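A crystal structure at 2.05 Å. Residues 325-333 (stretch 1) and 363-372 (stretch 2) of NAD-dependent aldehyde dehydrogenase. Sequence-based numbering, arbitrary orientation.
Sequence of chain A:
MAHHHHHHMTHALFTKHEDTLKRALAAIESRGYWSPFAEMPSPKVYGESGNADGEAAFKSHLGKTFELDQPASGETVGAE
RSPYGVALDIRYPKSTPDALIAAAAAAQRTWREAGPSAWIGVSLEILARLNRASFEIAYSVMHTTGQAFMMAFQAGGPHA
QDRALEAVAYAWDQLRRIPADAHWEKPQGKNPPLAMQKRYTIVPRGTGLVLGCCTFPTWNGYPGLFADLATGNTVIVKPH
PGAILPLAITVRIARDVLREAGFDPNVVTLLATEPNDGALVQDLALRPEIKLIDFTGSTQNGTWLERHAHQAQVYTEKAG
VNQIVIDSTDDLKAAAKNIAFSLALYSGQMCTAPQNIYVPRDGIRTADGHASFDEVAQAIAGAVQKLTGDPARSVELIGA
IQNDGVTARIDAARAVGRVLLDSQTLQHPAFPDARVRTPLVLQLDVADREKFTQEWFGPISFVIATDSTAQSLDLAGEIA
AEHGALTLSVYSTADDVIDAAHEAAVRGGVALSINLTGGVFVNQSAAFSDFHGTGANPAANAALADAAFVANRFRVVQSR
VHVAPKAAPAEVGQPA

Stretch 1 325-333: VIDSTDDLK
Stretch 2 363-372: GIRTADGHAS

Two segments of one chain run side by side in parallel, Ser328 opposite Arg365 and Thr329 opposite Thr366 (CA to CA 5.0 Å in both pairs), with Asp330 CA to Ala367 CA 4.6 Å. The pairing is loose. Thr329 N donates to Arg365 O at 3.3 Å, and Ala367 N reaches Thr329 O at 3.2 Å in a weak, bent bond. CA-H...O contacts supplement them, Ser328 CA to Arg365 O at 3.2 Å and Thr366 CA to Thr329 O at 3.1 Å. Upstream, where Asp327 O and Arg365 N stand 4.1 Å apart, a water bridges them, donating to Asp327 O (2.9 Å) and accepting from Arg365 N (3.2 Å).

Stretch 1 leaves its strand after Ile326. Asp327 (phi/psi -108/-44) breaks the extended path, which Ser328 (-172/159) and Thr329 (-155/156) resume; Asp330 (-91/-3) turns the chain, and Asp331 N-caps the helix that starts at Leu332. Stretch 2 is a hairpin: a strand that begins at Ile364, a type I turn from Thr366 to Gly369, then a return strand that includes His370 and Ala371. Ile364 N to Ala371 O (2.7 Å), Ala371 N to Ile364 O (2.9 Å) and Thr366 N to Gly369 O (2.8 Å) tie its arms. Gly363 (93/-168) and Gly369 (105/-164) adopt backbone angles that call for glycine.

Ile364, which gives up the most surface here, points toward stretch 1 with chi1 p and chi2 t. Its CB packs 3.3 Å from Asp327 O, while CD1 lies 4.0 Å from CG2 of Ile326 (m, t) and 4.4 Å from CG2 of Thr329. Thr329 and Thr366 share one face of the pairing, their CG2 atoms 4.3 Å apart. Thr329 is t, and its OG1 accepts a weak bond from Asp331 N (3.4 Å). Thr366 is p, placing OG1 to donate a very short 2.5 Å bond to Gly369 O and to accept weakly from Asp368 N at 3.1 Å; the methyls meet across the contact, while each hydroxyl bonds within its own stretch.

Ser328 and Arg365 occupy the other face, CB to CB 4.3 Å; Arg365 is modelled only to CB. Ser328, chi1 44° (p), donates from OG to Asp327 OD2 at 2.5 Å, with Asp327 t and pointing away. At the far end Ala367 CB, pointing toward stretch 1, rests 3.4 Å from Asp330 O. Leu332 (t, p) points toward the hairpin's return strand, its CD2 4.1 Å from Ala371 CB, adding an apolar contact beyond the paired residues.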

ATOM      1  N   VAL A 325     -14.593  28.497  -0.725  1.00 33.14           N
ATOM      2  CA  VAL A 325     -15.271  29.114  -1.859  1.00 30.13           C
ATOM      3  C   VAL A 325     -16.592  29.668  -1.349  1.00 35.08           C
ATOM      4  O   VAL A 325     -17.449  28.907  -0.877  1.00 35.23           O
ATOM      5  CB  VAL A 325     -15.495  28.120  -3.009  1.00 29.53           C
ATOM      6  CG1 VAL A 325     -16.395  28.757  -4.074  1.00 39.70           C
ATOM      7  CG2 VAL A 325     -14.160  27.696  -3.643  1.00 29.14           C
ATOM      8  N   ILE A 326     -16.760  30.988  -1.427  1.00 33.12           N
ATOM      9  CA  ILE A 326     -17.990  31.647  -0.996  1.00 36.62           C
ATOM     10  C   ILE A 326     -18.770  32.065  -2.235  1.00 38.04           C
ATOM     11  O   ILE A 326     -18.342  32.944  -2.997  1.00 37.15           O
ATOM     12  CB  ILE A 326     -17.730  32.848  -0.076  1.00 37.57           C
ATOM     13  CG1 ILE A 326     -16.969  32.406   1.180  1.00 38.71           C
ATOM     14  CG2 ILE A 326     -19.060  33.467   0.304  1.00 36.91           C
ATOM     15  CD1 ILE A 326     -16.771  33.502   2.223  1.00 29.02           C
ATOM     16  N   ASP A 327     -19.920  31.434  -2.430  1.00 38.17           N
ATOM     17  CA  ASP A 327     -20.806  31.725  -3.550  1.00 39.88           C
ATOM     18  C   ASP A 327     -22.071  32.448  -3.135  1.00 42.46           C
ATOM     19  O   ASP A 327     -22.502  33.388  -3.820  1.00 40.30           O
ATOM     20  CB  ASP A 327     -21.204  30.427  -4.264  1.00 36.15           C
ATOM     21  CG  ASP A 327     -22.304  30.652  -5.292  1.00 46.39           C
ATOM     22  OD1 ASP A 327     -21.986  31.196  -6.371  1.00 40.96           O
ATOM     23  OD2 ASP A 327     -23.486  30.329  -5.007  1.00 45.29           O
ATOM     24  N   SER A 328     -22.695  31.999  -2.048  1.00 34.22           N
ATOM     25  CA  SER A 328     -23.976  32.523  -1.578  1.00 37.53           C
ATOM     26  C   SER A 328     -24.261  31.901  -0.219  1.00 40.35           C
ATOM     27  O   SER A 328     -23.684  30.871   0.135  1.00 38.86           O
ATOM     28  CB  SER A 328     -25.102  32.215  -2.577  1.00 37.56           C
ATOM     29  OG  SER A 328     -25.025  30.867  -3.055  1.00 42.67           O
ATOM     30  N   THR A 329     -25.129  32.550   0.554  1.00 40.98           N
ATOM     31  CA  THR A 329     -25.440  32.026   1.875  1.00 43.23           C
ATOM     32  C   THR A 329     -26.826  32.507   2.285  1.00 47.88           C
ATOM     33  O   THR A 329     -27.336  33.507   1.777  1.00 46.04           O
ATOM     34  CB  THR A 329     -24.367  32.432   2.907  1.00 42.66           C
ATOM     35  OG1 THR A 329     -24.561  31.720   4.144  1.00 41.81           O
ATOM     36  CG2 THR A 329     -24.416  33.922   3.171  1.00 45.55           C
ATOM     37  N   ASP A 330     -27.449  31.756   3.181  1.00 48.14           N
ATOM     38  CA  ASP A 330     -28.734  32.135   3.746  1.00 47.01           C
ATOM     39  C   ASP A 330     -28.579  32.955   5.015  1.00 44.20           C
ATOM     40  O   ASP A 330     -29.583  33.386   5.582  1.00 56.87           O
ATOM     41  CB  ASP A 330     -29.596  30.891   4.001  1.00 58.16           C
ATOM     42  CG  ASP A 330     -28.976  29.940   5.013  1.00 71.57           C
ATOM     43  OD1 ASP A 330     -29.743  29.202   5.668  1.00 76.84           O
ATOM     44  OD2 ASP A 330     -27.731  29.933   5.163  1.00 75.31           O
ATOM     45  N   ASP A 331     -27.344  33.175   5.471  1.00 51.42           N
ATOM     46  CA  ASP A 331     -27.100  33.887   6.728  1.00 54.85           C
ATOM     47  C   ASP A 331     -25.616  34.271   6.721  1.00 51.82           C
ATOM     48  O   ASP A 331     -24.765  33.498   7.162  1.00 48.09           O
ATOM     49  CB  ASP A 331     -27.459  33.019   7.921  1.00 57.85           C
ATOM     50  CG  ASP A 331     -27.303  33.732   9.258  1.00 58.34           C
ATOM     51  OD1 ASP A 331     -26.761  34.861   9.317  1.00 53.71           O
ATOM     52  OD2 ASP A 331     -27.748  33.140  10.266  1.00 60.06           O
ATOM     53  N   LEU A 332     -25.332  35.478   6.216  1.00 44.86           N
ATOM     54  CA  LEU A 332     -23.948  35.924   6.089  1.00 42.18           C
ATOM     55  C   LEU A 332     -23.270  36.032   7.449  1.00 34.52           C
ATOM     56  O   LEU A 332     -22.100  35.662   7.598  1.00 36.98           O
ATOM     57  CB  LEU A 332     -23.885  37.260   5.342  1.00 41.25           C
ATOM     58  CG  LEU A 332     -22.467  37.834   5.228  1.00 39.41           C
ATOM     59  CD1 LEU A 332     -21.508  36.838   4.594  1.00 33.75           C
ATOM     60  CD2 LEU A 332     -22.481  39.118   4.422  1.00 42.01           C
ATOM     61  N   LYS A 333     -23.985  36.550   8.451  1.00 37.76           N
ATOM     62  CA  LYS A 333     -23.379  36.709   9.766  1.00 42.46           C
ATOM     63  C   LYS A 333     -22.987  35.360  10.351  1.00 41.63           C
ATOM     64  O   LYS A 333     -21.907  35.221  10.937  1.00 40.32           O
ATOM     65  CB  LYS A 333     -24.334  37.445  10.708  1.00 41.90           C
ATOM     66  N   GLY A 363     -19.549  40.310  -5.602  1.00 39.02           N
ATOM     67  CA  GLY A 363     -20.380  40.019  -4.458  1.00 44.36           C
ATOM     68  C   GLY A 363     -21.135  38.714  -4.595  1.00 44.97           C
ATOM     69  O   GLY A 363     -20.866  37.878  -5.465  1.00 41.42           O
ATOM     70  N   ILE A 364     -22.090  38.524  -3.680  1.00 41.88           N
ATOM     71  CA  ILE A 364     -22.789  37.252  -3.551  1.00 42.61           C
ATOM     72  C   ILE A 364     -24.261  37.502  -3.275  1.00 41.97           C
ATOM     73  O   ILE A 364     -24.646  38.533  -2.726  1.00 40.42           O
ATOM     74  CB  ILE A 364     -22.221  36.353  -2.420  1.00 45.35           C
ATOM     75  CG1 ILE A 364     -22.449  36.989  -1.040  1.00 35.99           C
ATOM     76  CG2 ILE A 364     -20.738  36.022  -2.635  1.00 40.96           C
ATOM     77  CD1 ILE A 364     -22.084  36.061   0.126  1.00 35.94           C
ATOM     78  N   ARG A 365     -25.081  36.513  -3.612  1.00 43.71           N
ATOM     79  CA  ARG A 365     -26.472  36.519  -3.188  1.00 47.38           C
ATOM     80  C   ARG A 365     -26.571  36.037  -1.744  1.00 54.89           C
ATOM     81  O   ARG A 365     -25.842  35.125  -1.327  1.00 49.92           O
ATOM     82  CB  ARG A 365     -27.318  35.631  -4.107  1.00 45.35           C
ATOM     83  N   THR A 366     -27.446  36.679  -0.963  1.00 51.79           N
ATOM     84  CA  THR A 366     -27.783  36.181   0.368  1.00 52.47           C
ATOM     85  C   THR A 366     -29.299  36.109   0.496  1.00 54.99           C
ATOM     86  O   THR A 366     -30.043  36.490  -0.409  1.00 59.62           O
ATOM     87  CB  THR A 366     -27.217  37.043   1.508  1.00 49.15           C
ATOM     88  OG1 THR A 366     -28.041  38.195   1.692  1.00 52.05           O
ATOM     89  CG2 THR A 366     -25.780  37.476   1.232  1.00 51.05           C
ATOM     90  N   ALA A 367     -29.749  35.606   1.643  1.00 60.15           N
ATOM     91  CA  ALA A 367     -31.177  35.563   1.925  1.00 62.37           C
ATOM     92  C   ALA A 367     -31.719  36.950   2.223  1.00 60.50           C
ATOM     93  O   ALA A 367     -32.909  37.206   2.011  1.00 64.11           O
ATOM     94  CB  ALA A 367     -31.458  34.612   3.089  1.00 65.81           C
ATOM     95  N   ASP A 368     -30.879  37.834   2.765  1.00 62.29           N
ATOM     96  CA  ASP A 368     -31.246  39.209   3.063  1.00 64.57           C
ATOM     97  C   ASP A 368     -30.890  40.169   1.927  1.00 61.54           C
ATOM     98  O   ASP A 368     -30.789  41.380   2.163  1.00 63.02           O
ATOM     99  CB  ASP A 368     -30.583  39.658   4.367  1.00 62.86           C
ATOM    100  N   GLY A 369     -30.727  39.659   0.709  1.00 61.61           N
ATOM    101  CA  GLY A 369     -30.385  40.445  -0.464  1.00 62.81           C
ATOM    102  C   GLY A 369     -28.937  40.268  -0.889  1.00 63.51           C
ATOM    103  O   GLY A 369     -28.235  39.346  -0.466  1.00 59.43           O
ATOM    104  N   HIS A 370     -28.479  41.198  -1.724  1.00 59.65           N
ATOM    105  CA  HIS A 370     -27.130  41.136  -2.274  1.00 52.75           C
ATOM    106  C   HIS A 370     -26.097  41.657  -1.283  1.00 50.27           C
ATOM    107  O   HIS A 370     -26.351  42.614  -0.548  1.00 54.33           O
ATOM    108  CB  HIS A 370     -27.062  41.952  -3.559  1.00 57.42           C
ATOM    109  CG  HIS A 370     -25.718  41.944  -4.215  1.00 62.32           C
ATOM    110  ND1 HIS A 370     -25.304  40.930  -5.051  1.00 60.73           N
ATOM    111  CD2 HIS A 370     -24.705  42.841  -4.177  1.00 62.13           C
ATOM    112  CE1 HIS A 370     -24.090  41.199  -5.493  1.00 60.77           C
ATOM    113  NE2 HIS A 370     -23.704  42.355  -4.980  1.00 63.24           N
ATOM    114  N   ALA A 371     -24.916  41.038  -1.282  1.00 47.48           N
ATOM    115  CA  ALA A 371     -23.793  41.504  -0.478  1.00 50.26           C
ATOM    116  C   ALA A 371     -22.581  41.689  -1.376  1.00 50.44           C
ATOM    117  O   ALA A 371     -22.242  40.793  -2.156  1.00 45.51           O
ATOM    118  CB  ALA A 371     -23.461  40.528   0.659  1.00 46.63           C
ATOM    119  N   SER A 372     -21.931  42.845  -1.257  1.00 46.94           N
ATOM    120  CA  SER A 372     -20.747  43.152  -2.042  1.00 46.71           C
ATOM    121  C   SER A 372     -19.538  42.363  -1.549  1.00 43.50           C
ATOM    122  O   SER A 372     -19.527  41.790  -0.449  1.00 39.82           O
ATOM    123  CB  SER A 372     -20.430  44.645  -1.972  1.00 50.60           C
ATOM    124  OG  SER A 372     -19.851  44.970  -0.714  1.00 44.43           O
TER
HETATM  125  O   HOH W   1     -24.178  34.456  -5.920  1.00 48.64           O